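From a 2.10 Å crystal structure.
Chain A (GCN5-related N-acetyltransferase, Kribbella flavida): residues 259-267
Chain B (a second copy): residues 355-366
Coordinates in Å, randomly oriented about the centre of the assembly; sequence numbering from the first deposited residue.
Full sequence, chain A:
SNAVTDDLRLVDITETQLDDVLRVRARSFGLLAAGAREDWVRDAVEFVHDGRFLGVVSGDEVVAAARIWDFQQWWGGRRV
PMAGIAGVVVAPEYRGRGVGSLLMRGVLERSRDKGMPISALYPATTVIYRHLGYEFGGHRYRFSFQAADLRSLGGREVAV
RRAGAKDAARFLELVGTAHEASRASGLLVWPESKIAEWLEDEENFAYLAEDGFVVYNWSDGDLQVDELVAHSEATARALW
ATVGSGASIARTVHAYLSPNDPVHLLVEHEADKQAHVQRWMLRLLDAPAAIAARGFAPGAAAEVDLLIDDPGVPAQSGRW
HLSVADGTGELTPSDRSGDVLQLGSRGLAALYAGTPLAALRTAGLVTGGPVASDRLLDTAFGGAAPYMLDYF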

# COMPACT_ATOMS: atom_id res chain seq x y z
N PRO A 259 -22.01 18.31 -4.52
CA PRO A 259 -22.41 17.13 -5.30
C PRO A 259 -23.46 17.49 -6.36
O PRO A 259 -23.70 16.70 -7.29
N ASN A 260 -24.05 18.69 -6.25
CA ASN A 260 -24.94 19.21 -7.29
C ASN A 260 -24.27 20.08 -8.37
O ASN A 260 -24.96 20.71 -9.18
N ASP A 261 -22.94 20.11 -8.38
CA ASP A 261 -22.22 20.95 -9.35
C ASP A 261 -22.49 20.47 -10.78
O ASP A 261 -22.55 19.25 -11.02
N PRO A 262 -22.66 21.41 -11.74
CA PRO A 262 -22.94 20.99 -13.12
C PRO A 262 -21.84 20.13 -13.76
O PRO A 262 -22.14 19.44 -14.75
N VAL A 263 -20.62 20.15 -13.22
CA VAL A 263 -19.54 19.38 -13.82
C VAL A 263 -19.90 17.89 -13.90
O VAL A 263 -19.55 17.21 -14.88
N HIS A 264 -20.63 17.38 -12.91
CA HIS A 264 -20.99 15.97 -12.90
C HIS A 264 -21.89 15.64 -14.10
O HIS A 264 -21.96 14.49 -14.55
N LEU A 265 -22.58 16.66 -14.61
CA LEU A 265 -23.50 16.50 -15.74
C LEU A 265 -22.80 16.62 -17.10
O LEU A 265 -23.34 16.21 -18.14
N LEU A 266 -21.60 17.19 -17.08
CA LEU A 266 -20.85 17.47 -18.30
C LEU A 266 -19.79 16.41 -18.62
O LEU A 266 -19.65 16.01 -19.77
N VAL A 267 -19.01 15.99 -17.63
CA VAL A 267 -17.89 15.08 -17.88
C VAL A 267 -18.37 13.68 -18.26
O VAL A 267 -19.42 13.23 -17.80
N THR B 355 -32.82 18.16 -9.07
CA THR B 355 -31.59 18.88 -9.39
C THR B 355 -31.88 20.36 -9.63
O THR B 355 -32.82 20.70 -10.35
N PRO B 356 -31.08 21.25 -9.03
CA PRO B 356 -31.29 22.70 -9.10
C PRO B 356 -31.27 23.25 -10.54
O PRO B 356 -30.38 22.89 -11.32
N LEU B 357 -32.24 24.10 -10.87
CA LEU B 357 -32.32 24.68 -12.20
C LEU B 357 -31.02 25.38 -12.59
O LEU B 357 -30.62 25.36 -13.75
N ALA B 358 -30.37 26.00 -11.60
CA ALA B 358 -29.12 26.73 -11.83
C ALA B 358 -28.09 25.80 -12.44
O ALA B 358 -27.46 26.13 -13.44
N ALA B 359 -27.93 24.62 -11.83
CA ALA B 359 -27.01 23.60 -12.33
C ALA B 359 -27.40 23.13 -13.73
O ALA B 359 -26.54 22.90 -14.58
N LEU B 360 -28.70 22.95 -13.96
CA LEU B 360 -29.19 22.44 -15.24
C LEU B 360 -29.00 23.44 -16.35
O LEU B 360 -28.76 23.06 -17.51
N ARG B 361 -29.10 24.73 -16.02
CA ARG B 361 -28.86 25.75 -17.04
C ARG B 361 -27.38 25.79 -17.41
O ARG B 361 -27.04 25.88 -18.58
N THR B 362 -26.52 25.72 -16.40
CA THR B 362 -25.08 25.74 -16.65
C THR B 362 -24.62 24.51 -17.43
O THR B 362 -23.73 24.60 -18.25
N ALA B 363 -25.25 23.36 -17.20
CA ALA B 363 -24.91 22.15 -17.94
C ALA B 363 -25.54 22.15 -19.33
O ALA B 363 -25.28 21.26 -20.14
N GLY B 364 -26.38 23.14 -19.61
CA GLY B 364 -27.00 23.27 -20.93
C GLY B 364 -28.14 22.29 -21.17
O GLY B 364 -28.57 22.10 -22.30
N LEU B 365 -28.65 21.67 -20.11
CA LEU B 365 -29.72 20.69 -20.27
C LEU B 365 -31.11 21.33 -20.34
O LEU B 365 -32.10 20.69 -20.71
N VAL B 366 -31.15 22.61 -19.99
CA VAL B 366 -32.40 23.36 -19.87
C VAL B 366 -32.15 24.75 -20.44
O VAL B 366 -31.08 25.33 -20.21

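Which side chain does most to fill the space between the two stretches? It is L265(A), which gives up 76 Å² to the other copy, the largest share of any residue here. Its CA-to-CB bond points toward chain B, and with chi1 at m and chi2 at t the side chain extends so that CD1 reaches a pocket of aliphatic groups. L265(A) CD1 lies 3.8 Å from A363(B) CB, 3.8 Å from L360(B) CD2 and 4.0 Å from L365(B) CD2. One methyl group thus meets three side chains at van der Waals distance. L360(B) has its CA-to-CB bond directed away, but its m, t rotamer brings the end of the chain back within reach; L365(B) points toward chain A, with chi1 at m and chi2 off the usual wells at 21°.

Why can the two backbones come so close around P262(A)? The facing surface of the chain B helix carries a small residue at this point: the CA atoms of P262(A) and A359(B) are the nearest pair in the register, 4.9 Å apart. P262(A), with its ring in the C-gamma endo pucker, points toward chain B and lies against that surface. P262(A) CB is 3.6 Å from A359(B) O and 4.2 Å from A363(B) CB, while P262(A) CD is 4.3 Å from A359(B) CB. P262(A) CG meets T362(B) CG2 at 3.7 Å. The m rotamer of T362(B) offers this methyl to the proline while its hydroxyl turns back along its own helix, T362(B) OG1 donating to A358(B) O at 3.3 Å.

What does A363(B) contribute with only a methyl group? Its 55 Å² of covered surface comes from a place among P262(A), L265(A) and L266(A). The CA-to-CB bond of L266(A) points sideways, yet its m, t rotamer carries the end of the side chain nearer, so that L266(A) CD2 sits 3.7 Å from A363(B) O and 4.4 Å from A363(B) CB. Just beyond, G364(B) adopts positive phi in a Schellman motif, and the chain turns to L365(B), whose backbone N donates to L360(B) O at 3.0 Å.

Do polar groups hold the two copies together here? No hydrogen bond crosses between the stretches, so the contact rests on close packing. N260(A) points toward chain B and has 58 Å² covered, but its amide meets a proline: N260(A) ND2 is 3.8 Å from P356(B) CD. Its backbone makes the closest approach, N260(A) O lying 3.4 Å from A359(B) CB. The polar side chain of D261(A) points away and serves its own chain instead. In the t rotamer, D261(A) OD2 accepts from V263(A) N at 2.8 Å and nearly in line, a capping bond at the turn that presents P262(A) and L265(A) to the other copy.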

# COMPACT_ATOMS: atom_id res chain seq x y z
CB PRO A 259 -22.98 16.17 -4.23
CG PRO A 259 -23.35 17.04 -3.07
CD PRO A 259 -22.44 18.24 -3.11
CB ASN A 260 -26.10 19.98 -6.66
CG ASN A 260 -27.19 19.06 -6.15
OD1 ASN A 260 -27.37 17.94 -6.65
ND2 ASN A 260 -27.94 19.53 -5.16
CB ASP A 261 -20.71 20.89 -9.08
CG ASP A 261 -19.93 21.93 -9.87
OD1 ASP A 261 -19.57 22.96 -9.27
OD2 ASP A 261 -19.69 21.72 -11.09
CB PRO A 262 -23.08 22.33 -13.88
CG PRO A 262 -22.41 23.36 -13.00
CD PRO A 262 -22.66 22.88 -11.59
CB VAL A 263 -18.19 19.59 -13.08
CG1 VAL A 263 -18.22 18.96 -11.68
CG2 VAL A 263 -17.05 18.99 -13.90
CB HIS A 264 -21.71 15.60 -11.60
CG HIS A 264 -20.91 15.88 -10.37
ND1 HIS A 264 -19.82 15.12 -10.00
CD2 HIS A 264 -21.06 16.81 -9.40
CE1 HIS A 264 -19.32 15.58 -8.87
NE2 HIS A 264 -20.06 16.61 -8.48
CB LEU A 265 -24.62 17.53 -15.65
CG LEU A 265 -25.50 17.46 -14.40
CD1 LEU A 265 -26.44 18.64 -14.35
CD2 LEU A 265 -26.28 16.15 -14.40
CB LEU A 266 -20.17 18.84 -18.17
CG LEU A 266 -21.14 20.02 -18.28
CD1 LEU A 266 -20.40 21.32 -18.05
CD2 LEU A 266 -21.82 20.01 -19.63
CB VAL A 267 -16.97 14.96 -16.65
CG1 VAL A 267 -16.34 16.29 -16.33
CG2 VAL A 267 -17.74 14.44 -15.45
CB THR B 355 -30.95 18.28 -10.64
OG1 THR B 355 -30.67 16.90 -10.40
CG2 THR B 355 -29.66 19.02 -11.01
CB PRO B 356 -30.11 23.27 -8.31
CG PRO B 356 -29.73 22.17 -7.34
CD PRO B 356 -29.99 20.89 -8.09
CB LEU B 357 -33.49 25.67 -12.31
CG LEU B 357 -34.82 25.16 -12.84
CD1 LEU B 357 -34.63 24.50 -14.19
CD2 LEU B 357 -35.42 24.18 -11.87
CB ALA B 358 -28.61 27.33 -10.54
CB ALA B 359 -26.96 22.41 -11.35
CB LEU B 360 -30.67 22.05 -15.14
CG LEU B 360 -30.93 20.91 -14.16
CD1 LEU B 360 -32.40 20.58 -14.08
CD2 LEU B 360 -30.12 19.70 -14.56
CB ARG B 361 -29.33 27.12 -16.58
CG ARG B 361 -30.82 27.25 -16.52
CD ARG B 361 -31.25 28.68 -16.32
NE ARG B 361 -32.70 28.78 -16.26
CZ ARG B 361 -33.48 28.98 -17.31
NH1 ARG B 361 -34.79 29.07 -17.16
NH2 ARG B 361 -32.94 29.11 -18.52
CB THR B 362 -24.30 25.94 -15.33
OG1 THR B 362 -24.68 27.19 -14.75
CG2 THR B 362 -22.78 25.95 -15.59
CB ALA B 363 -25.37 20.91 -17.16
CB LEU B 365 -29.69 19.69 -19.12
CG LEU B 365 -28.79 18.46 -19.27
CD1 LEU B 365 -27.69 18.63 -20.31
CD2 LEU B 365 -28.22 18.02 -17.93
CB VAL B 366 -32.80 23.45 -18.38
CG1 VAL B 366 -33.62 24.68 -18.11
CG2 VAL B 366 -33.52 22.17 -17.92